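Local structure of alpha-galacturonidase (3FEF) at residues L73-I83 with Y136-T146; V172-V183 with R194-L202. The protein hydrolyses alpha-1,4-linked di-galacturonate to free galacturonate, using NAD(+) and a manganese ion as cofactors. All coordinates share one frame; numbering follows the deposited sequence.

Contact 1: L73-I83 with Y136-T146; sequences LSAADIVIISI and YAPESWVINYT
Strands 78-81 and 141-144 are parallel neighbours in the Rossmann-type sheet of this family 4 glycosidase, and Val79 pairs with Val142 near the middle. Val79 uses both its N-H and its carbonyl toward 141-144. Val79 N donates to Trp141 O at 2.8 Å, and Ile143 N donates to Val79 O at 2.6 Å. Ile81 repeats the pattern with Ile143 O and Tyr145 N. Ile78, Ile80, Trp141 and Ile143 lie on one face, Val79, Ile81, Val142 and Asn144 on the other. On the latter face Ile81 CD1 meets Val142 CG1 at 3.7 Å. On the other, Ile80 CG2 lies 3.6 Å from Tyr145 CE2, at the ring edge and in its plane. Tyr145 also stacks on the ring of Trp18, a residue of the NAD(+) site by similarity.

Past the strands, Asn144 OD1 takes the N-H of Thr146 at 3.0 Å, an Asx turn. The donor stands above the amide plane. Asn144 CG is anti to the backbone N (chi1 180°), which sets the amide beside its own carbonyl carbon, near the N-H of Thr146. Thr146 OG1 then accepts from Ile83 N at 3.1 Å, with an N-H...O angle of 166°. At the opposite end Ser140 OG and Ser140 N both bond to Ala137 O, the hydroxyl at 2.6 Å.

In the middle, apolar side chains flank the backbone hydrogen bonds that join the two strands. Polar side chains fix the C-terminal turn, which leads into Asn147, a substrate-binding residue by similarity.

Contact 2: V172-V183 with R194-L202; sequences VFGTQKLLAEMV and REDIRVNVL
Arg194 lays its guanidinium flat on the ring of Phe173. The planes are 6° apart and Arg194 CZ is 3.9 Å from the ring centroid, a cation-pi stack. Arg194 CG sits between the backbone N and the carbonyl carbon (chi1 64°), and the chain bends again at chi2. Its aliphatic part packs on Lys177, with Arg194 CB 3.9 Å from Lys177 CG. Arg194 NH2 forms a salt bridge with Glu327. An alanine here would remove the guanidinium, and would probably leave one face of Phe173 uncovered and Glu327 without its salt-bridge partner.

Gln176 reaches the backbone at Ile197. Its NE2 donates to Ile197 O at 2.8 Å, in the amide plane, and also to a water that donates to Glu195 O. One amide nitrogen therefore ties the helix to two backbone carbonyls, one through water. Beside it Ile197 CG2 meets Leu179 CD1 at 3.8 Å, and Ile197 CG1 lies 3.9 Å from Ala180 CB. Further along the strand, Val201 CG2 and Val172 CG2 meet tip to tip at 3.9 Å.

The helix crosses the strand at 127°. Helix 220-231 adds Phe224 against Leu179 and Leu220 against Ile197, while strand 207-215 pairs with 197-202 and packs on Val199.

Overall arrangement
The chain first builds strands 6-11, 34-39 and 61-66, then reaches 73-83. From there it runs through helices 88-96 and 112-136 and returns at 136-146, where contact 1 closes a parallel crossover within the six-stranded sheet. Helix 149-159 and strand 164-167 follow, the latter lying beside 141-144 at the sheet edge. Helix 171-187 opens contact 2, which closes after a short link at 194-202. The contacts are in series, neither nested nor crossed, with centres about 29 Å apart. Contact 1 joins two neighbouring strands of the sheet that probably carries NAD(+). Contact 2 joins the helix after it to an antiparallel sheet. Between them in sequence come Cys169, a magnesium ligand, and His170, the probable proton donor.

Contact 1: L73-I83 with Y136-T146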
# COMPACT_ATOMS: atom_id res chain seq x y z
N LEU A 73 16.12 34.65 -1.76
CA LEU A 73 14.91 33.91 -1.42
C LEU A 73 13.83 34.77 -0.76
O LEU A 73 12.64 34.52 -0.94
CB LEU A 73 15.25 32.71 -0.54
CG LEU A 73 16.14 31.60 -1.14
CD1 LEU A 73 16.44 30.55 -0.11
CD2 LEU A 73 15.52 30.93 -2.37
N SER A 74 14.22 35.78 0.01
CA SER A 74 13.25 36.49 0.80
C SER A 74 12.13 37.02 -0.09
O SER A 74 12.39 37.67 -1.10
CB SER A 74 13.90 37.61 1.61
OG SER A 74 14.10 38.75 0.79
N ALA A 75 10.89 36.74 0.29
CA ALA A 75 9.71 37.16 -0.47
C ALA A 75 9.61 36.55 -1.87
O ALA A 75 8.87 37.05 -2.70
CB ALA A 75 9.65 38.68 -0.55
N ALA A 76 10.36 35.49 -2.16
CA ALA A 76 10.31 34.91 -3.50
C ALA A 76 9.01 34.12 -3.74
O ALA A 76 8.56 33.41 -2.85
CB ALA A 76 11.52 34.02 -3.73
N ASP A 77 8.43 34.25 -4.93
CA ASP A 77 7.23 33.48 -5.29
C ASP A 77 7.63 32.20 -6.01
O ASP A 77 6.98 31.16 -5.89
CB ASP A 77 6.32 34.31 -6.22
CG ASP A 77 5.90 35.63 -5.60
OD1 ASP A 77 5.21 35.59 -4.57
OD2 ASP A 77 6.27 36.69 -6.13
N ILE A 78 8.73 32.28 -6.75
CA ILE A 78 9.22 31.17 -7.53
C ILE A 78 10.71 31.06 -7.25
O ILE A 78 11.38 32.09 -7.10
CB ILE A 78 9.02 31.44 -9.04
CG1 ILE A 78 7.53 31.65 -9.35
CG2 ILE A 78 9.62 30.33 -9.87
CD1 ILE A 78 6.65 30.43 -9.11
N VAL A 79 11.21 29.83 -7.15
CA VAL A 79 12.65 29.55 -7.03
C VAL A 79 13.07 28.60 -8.15
O VAL A 79 12.55 27.48 -8.27
CB VAL A 79 13.04 28.94 -5.64
CG1 VAL A 79 14.54 28.78 -5.54
CG2 VAL A 79 12.55 29.84 -4.51
N ILE A 80 13.99 29.07 -8.98
CA ILE A 80 14.52 28.27 -10.05
C ILE A 80 15.93 27.87 -9.68
O ILE A 80 16.71 28.70 -9.17
CB ILE A 80 14.56 29.08 -11.34
CG1 ILE A 80 13.15 29.54 -11.71
CG2 ILE A 80 15.25 28.29 -12.47
CD1 ILE A 80 13.14 30.49 -12.85
N ILE A 81 16.27 26.61 -9.90
CA ILE A 81 17.59 26.11 -9.59
C ILE A 81 18.22 25.48 -10.82
O ILE A 81 17.70 24.51 -11.40
CB ILE A 81 17.58 25.04 -8.48
CG1 ILE A 81 16.75 25.51 -7.29
CG2 ILE A 81 19.03 24.68 -8.08
CD1 ILE A 81 16.46 24.40 -6.26
N SER A 82 19.35 26.05 -11.21
CA SER A 82 20.11 25.55 -12.32
C SER A 82 21.59 25.76 -12.05
O SER A 82 22.18 26.73 -12.52
CB SER A 82 19.71 26.32 -13.56
OG SER A 82 20.70 26.17 -14.54
N ILE A 83 22.18 24.86 -11.28
CA ILE A 83 23.60 24.97 -10.93
C ILE A 83 24.37 23.77 -11.43
O ILE A 83 23.79 22.75 -11.82
CB ILE A 83 23.82 25.02 -9.42
CG1 ILE A 83 23.26 23.76 -8.77
CG2 ILE A 83 23.20 26.29 -8.81
CD1 ILE A 83 23.47 23.72 -7.30
N TYR A 136 13.50 30.77 4.33
CA TYR A 136 13.12 32.09 3.79
C TYR A 136 11.96 32.15 2.80
O TYR A 136 11.46 33.23 2.55
CB TYR A 136 14.35 32.77 3.19
CG TYR A 136 15.53 32.69 4.12
CD1 TYR A 136 15.49 33.33 5.36
CD2 TYR A 136 16.64 31.92 3.80
CE1 TYR A 136 16.55 33.23 6.23
CE2 TYR A 136 17.70 31.82 4.68
CZ TYR A 136 17.65 32.48 5.89
OH TYR A 136 18.69 32.40 6.77
N ALA A 137 11.53 31.03 2.24
CA ALA A 137 10.51 31.08 1.19
C ALA A 137 9.73 29.78 1.15
O ALA A 137 9.56 29.18 0.09
CB ALA A 137 11.17 31.36 -0.15
N PRO A 138 9.28 29.33 2.32
CA PRO A 138 8.59 28.06 2.52
C PRO A 138 7.43 27.84 1.56
O PRO A 138 7.11 26.70 1.25
CB PRO A 138 8.08 28.15 3.96
CG PRO A 138 8.42 29.56 4.44
CD PRO A 138 9.56 30.00 3.60
N GLU A 139 6.81 28.92 1.09
CA GLU A 139 5.60 28.77 0.32
C GLU A 139 5.83 28.98 -1.18
O GLU A 139 4.91 28.95 -1.96
CB GLU A 139 4.52 29.74 0.82
CG GLU A 139 4.03 29.49 2.25
CD GLU A 139 2.75 28.66 2.30
OE1 GLU A 139 2.54 27.81 1.41
OE2 GLU A 139 1.96 28.86 3.25
N SER A 140 7.07 29.20 -1.59
CA SER A 140 7.34 29.37 -3.02
C SER A 140 7.25 28.04 -3.76
O SER A 140 7.40 26.97 -3.16
CB SER A 140 8.72 29.96 -3.22
OG SER A 140 9.68 29.19 -2.51
N TRP A 141 7.00 28.11 -5.07
CA TRP A 141 7.20 26.95 -5.93
C TRP A 141 8.65 26.91 -6.40
O TRP A 141 9.22 27.94 -6.75
CB TRP A 141 6.22 26.94 -7.10
CG TRP A 141 4.92 26.42 -6.67
CD1 TRP A 141 3.83 27.15 -6.20
CD2 TRP A 141 4.56 25.04 -6.58
NE1 TRP A 141 2.82 26.28 -5.85
CE2 TRP A 141 3.24 24.99 -6.08
CE3 TRP A 141 5.21 23.84 -6.91
CZ2 TRP A 141 2.57 23.78 -5.89
CZ3 TRP A 141 4.55 22.65 -6.70
CH2 TRP A 141 3.24 22.63 -6.20
N VAL A 142 9.23 25.72 -6.39
CA VAL A 142 10.65 25.51 -6.73
C VAL A 142 10.72 24.72 -8.03
O VAL A 142 10.13 23.65 -8.14
CB VAL A 142 11.34 24.68 -5.62
CG1 VAL A 142 12.83 24.54 -5.89
CG2 VAL A 142 11.11 25.32 -4.25
N ILE A 143 11.39 25.25 -9.04
CA ILE A 143 11.59 24.48 -10.26
C ILE A 143 13.06 24.12 -10.40
O ILE A 143 13.88 24.97 -10.61
CB ILE A 143 11.12 25.25 -11.52
CG1 ILE A 143 9.71 25.80 -11.32
CG2 ILE A 143 11.22 24.33 -12.76
CD1 ILE A 143 9.23 26.63 -12.52
N ASN A 144 13.37 22.83 -10.30
CA ASN A 144 14.75 22.39 -10.45
C ASN A 144 15.07 21.94 -11.88
O ASN A 144 14.35 21.16 -12.49
CB ASN A 144 15.05 21.25 -9.46
CG ASN A 144 16.47 20.74 -9.58
OD1 ASN A 144 17.42 21.51 -9.71
ND2 ASN A 144 16.63 19.42 -9.54
N TYR A 145 16.20 22.43 -12.39
CA TYR A 145 16.68 22.10 -13.71
C TYR A 145 17.99 21.33 -13.63
O TYR A 145 18.50 20.86 -14.65
CB TYR A 145 16.95 23.38 -14.50
CG TYR A 145 15.73 24.06 -15.01
CD1 TYR A 145 14.98 23.49 -16.04
CD2 TYR A 145 15.32 25.28 -14.50
CE1 TYR A 145 13.85 24.11 -16.53
CE2 TYR A 145 14.20 25.91 -14.98
CZ TYR A 145 13.46 25.32 -15.99
OH TYR A 145 12.35 25.94 -16.48
N THR A 146 18.55 21.21 -12.43
CA THR A 146 19.87 20.61 -12.24
C THR A 146 19.86 19.08 -12.33
O THR A 146 18.92 18.44 -11.87
CB THR A 146 20.45 20.98 -10.86
OG1 THR A 146 20.39 22.40 -10.64
CG2 THR A 146 21.88 20.51 -10.76

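Contact 2: V172-V183 with R194-L202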
# COMPACT_ATOMS: atom_id res chain seq x y z
N VAL A 172 11.63 15.16 -23.31
CA VAL A 172 10.39 14.68 -23.90
C VAL A 172 9.97 15.57 -25.09
O VAL A 172 9.37 15.08 -26.04
CB VAL A 172 9.28 14.57 -22.86
CG1 VAL A 172 7.98 14.13 -23.53
CG2 VAL A 172 9.66 13.59 -21.73
N PHE A 173 10.31 16.86 -25.05
CA PHE A 173 9.93 17.73 -26.16
C PHE A 173 10.54 17.26 -27.47
O PHE A 173 9.90 17.33 -28.53
CB PHE A 173 10.29 19.20 -25.89
CG PHE A 173 9.72 19.72 -24.60
CD1 PHE A 173 8.55 19.19 -24.07
CD2 PHE A 173 10.37 20.74 -23.90
CE1 PHE A 173 8.03 19.65 -22.87
CE2 PHE A 173 9.86 21.21 -22.70
CZ PHE A 173 8.69 20.66 -22.18
N GLY A 174 11.77 16.75 -27.40
CA GLY A 174 12.48 16.28 -28.59
C GLY A 174 11.83 15.05 -29.21
O GLY A 174 11.90 14.84 -30.41
N THR A 175 11.20 14.23 -28.38
CA THR A 175 10.51 13.07 -28.91
C THR A 175 9.17 13.46 -29.51
O THR A 175 8.74 12.90 -30.51
CB THR A 175 10.33 11.97 -27.84
OG1 THR A 175 11.63 11.60 -27.37
CG2 THR A 175 9.68 10.76 -28.47
N GLN A 176 8.52 14.44 -28.90
CA GLN A 176 7.33 15.00 -29.49
C GLN A 176 7.60 15.61 -30.87
O GLN A 176 6.80 15.44 -31.79
CB GLN A 176 6.73 16.03 -28.55
CG GLN A 176 5.86 15.43 -27.48
CD GLN A 176 5.38 16.47 -26.52
OE1 GLN A 176 6.18 17.07 -25.80
NE2 GLN A 176 4.07 16.70 -26.49
N LYS A 177 8.73 16.28 -31.04
CA LYS A 177 9.05 16.88 -32.33
C LYS A 177 9.33 15.78 -33.35
O LYS A 177 8.94 15.90 -34.52
CB LYS A 177 10.26 17.81 -32.24
CG LYS A 177 10.06 19.02 -31.31
CD LYS A 177 11.32 19.92 -31.30
CE LYS A 177 11.21 21.04 -30.27
NZ LYS A 177 10.04 21.93 -30.55
N LEU A 178 9.99 14.72 -32.91
CA LEU A 178 10.27 13.57 -33.76
C LEU A 178 8.96 12.96 -34.26
O LEU A 178 8.81 12.67 -35.44
CB LEU A 178 11.08 12.51 -33.01
CG LEU A 178 11.22 11.15 -33.71
CD1 LEU A 178 11.98 11.31 -35.03
CD2 LEU A 178 11.89 10.13 -32.81
N LEU A 179 8.02 12.75 -33.35
CA LEU A 179 6.72 12.22 -33.71
C LEU A 179 5.94 13.18 -34.62
O LEU A 179 5.25 12.74 -35.54
CB LEU A 179 5.92 11.91 -32.44
CG LEU A 179 6.39 10.75 -31.54
CD1 LEU A 179 5.69 10.84 -30.19
CD2 LEU A 179 6.11 9.41 -32.19
N ALA A 180 6.00 14.48 -34.37
CA ALA A 180 5.32 15.41 -35.28
C ALA A 180 5.87 15.26 -36.71
O ALA A 180 5.10 15.23 -37.66
CB ALA A 180 5.42 16.84 -34.79
N GLU A 181 7.18 15.15 -36.86
CA GLU A 181 7.77 14.99 -38.18
C GLU A 181 7.41 13.65 -38.83
O GLU A 181 7.28 13.57 -40.06
CB GLU A 181 9.28 15.22 -38.15
CG GLU A 181 9.63 16.67 -37.80
CD GLU A 181 11.08 17.01 -38.01
OE1 GLU A 181 11.80 16.22 -38.65
OE2 GLU A 181 11.50 18.07 -37.51
N MSE A 182 7.23 12.63 -38.00
CA MSE A 182 6.83 11.32 -38.49
C MSE A 182 5.41 11.38 -39.06
O MSE A 182 5.14 10.79 -40.09
CB MSE A 182 6.93 10.28 -37.37
CG MSE A 182 6.13 9.02 -37.61
SE MSE A 182 5.90 7.98 -35.93
CE MSE A 182 4.40 9.00 -35.18
N VAL A 183 4.53 12.08 -38.36
CA VAL A 183 3.17 12.33 -38.83
C VAL A 183 3.16 12.97 -40.23
O VAL A 183 2.44 12.53 -41.12
CB VAL A 183 2.43 13.27 -37.87
CG1 VAL A 183 1.11 13.74 -38.48
CG2 VAL A 183 2.20 12.59 -36.49
N ARG A 194 4.42 20.96 -31.57
CA ARG A 194 4.77 19.71 -30.92
C ARG A 194 3.83 19.44 -29.74
O ARG A 194 3.62 18.29 -29.37
CB ARG A 194 6.25 19.65 -30.52
CG ARG A 194 6.69 20.67 -29.47
CD ARG A 194 6.88 20.03 -28.11
NE ARG A 194 7.14 21.03 -27.08
CZ ARG A 194 6.44 21.16 -25.96
NH1 ARG A 194 5.43 20.34 -25.69
NH2 ARG A 194 6.76 22.10 -25.08
N GLU A 195 3.25 20.50 -29.19
CA GLU A 195 2.22 20.35 -28.16
C GLU A 195 1.08 19.46 -28.61
O GLU A 195 0.53 18.72 -27.80
CB GLU A 195 1.64 21.71 -27.77
CG GLU A 195 2.57 22.57 -26.95
CD GLU A 195 3.36 23.60 -27.77
OE1 GLU A 195 3.63 23.38 -28.98
OE2 GLU A 195 3.71 24.65 -27.19
N ASP A 196 0.69 19.54 -29.88
CA ASP A 196 -0.42 18.75 -30.39
C ASP A 196 -0.14 17.23 -30.42
O ASP A 196 -1.03 16.43 -30.71
CB ASP A 196 -0.79 19.19 -31.80
CG ASP A 196 -1.27 20.64 -31.84
OD1 ASP A 196 -1.82 21.10 -30.81
OD2 ASP A 196 -1.08 21.29 -32.89
N ILE A 197 1.09 16.84 -30.16
CA ILE A 197 1.41 15.43 -30.04
C ILE A 197 1.15 15.11 -28.58
O ILE A 197 1.98 15.41 -27.73
CB ILE A 197 2.87 15.11 -30.39
CG1 ILE A 197 3.22 15.73 -31.75
CG2 ILE A 197 3.09 13.57 -30.42
CD1 ILE A 197 2.41 15.08 -32.88
N ARG A 198 -0.01 14.54 -28.31
CA ARG A 198 -0.46 14.34 -26.95
C ARG A 198 0.03 12.98 -26.53
O ARG A 198 -0.39 11.95 -27.08
CB ARG A 198 -1.98 14.38 -26.89
CG ARG A 198 -2.55 15.69 -27.45
CD ARG A 198 -2.37 16.85 -26.48
NE ARG A 198 -2.65 18.14 -27.11
CZ ARG A 198 -2.48 19.32 -26.51
NH1 ARG A 198 -2.05 19.39 -25.25
NH2 ARG A 198 -2.74 20.45 -27.17
N VAL A 199 0.94 12.96 -25.57
CA VAL A 199 1.58 11.72 -25.23
C VAL A 199 1.31 11.36 -23.77
O VAL A 199 1.19 12.24 -22.91
CB VAL A 199 3.12 11.78 -25.53
CG1 VAL A 199 3.38 11.94 -27.02
CG2 VAL A 199 3.80 12.89 -24.73
N ASN A 200 1.21 10.07 -23.50
CA ASN A 200 1.22 9.59 -22.13
C ASN A 200 2.62 9.15 -21.80
O ASN A 200 3.07 8.07 -22.20
CB ASN A 200 0.23 8.45 -21.91
CG ASN A 200 0.17 8.01 -20.45
OD1 ASN A 200 -0.13 8.81 -19.58
ND2 ASN A 200 0.47 6.75 -20.18
N VAL A 201 3.33 10.00 -21.05
CA VAL A 201 4.75 9.79 -20.80
C VAL A 201 5.03 9.50 -19.32
O VAL A 201 4.41 10.07 -18.42
CB VAL A 201 5.53 11.03 -21.26
CG1 VAL A 201 5.14 12.23 -20.43
CG2 VAL A 201 7.04 10.77 -21.22
N LEU A 202 5.98 8.60 -19.07
CA LEU A 202 6.23 8.12 -17.73
C LEU A 202 7.59 7.45 -17.60
O LEU A 202 8.15 6.93 -18.57
CB LEU A 202 5.10 7.21 -17.24
CG LEU A 202 4.83 5.84 -17.93
CD1 LEU A 202 4.09 4.90 -16.98
CD2 LEU A 202 4.03 6.00 -19.22
O HOH W 1 1.60 18.10 -25.32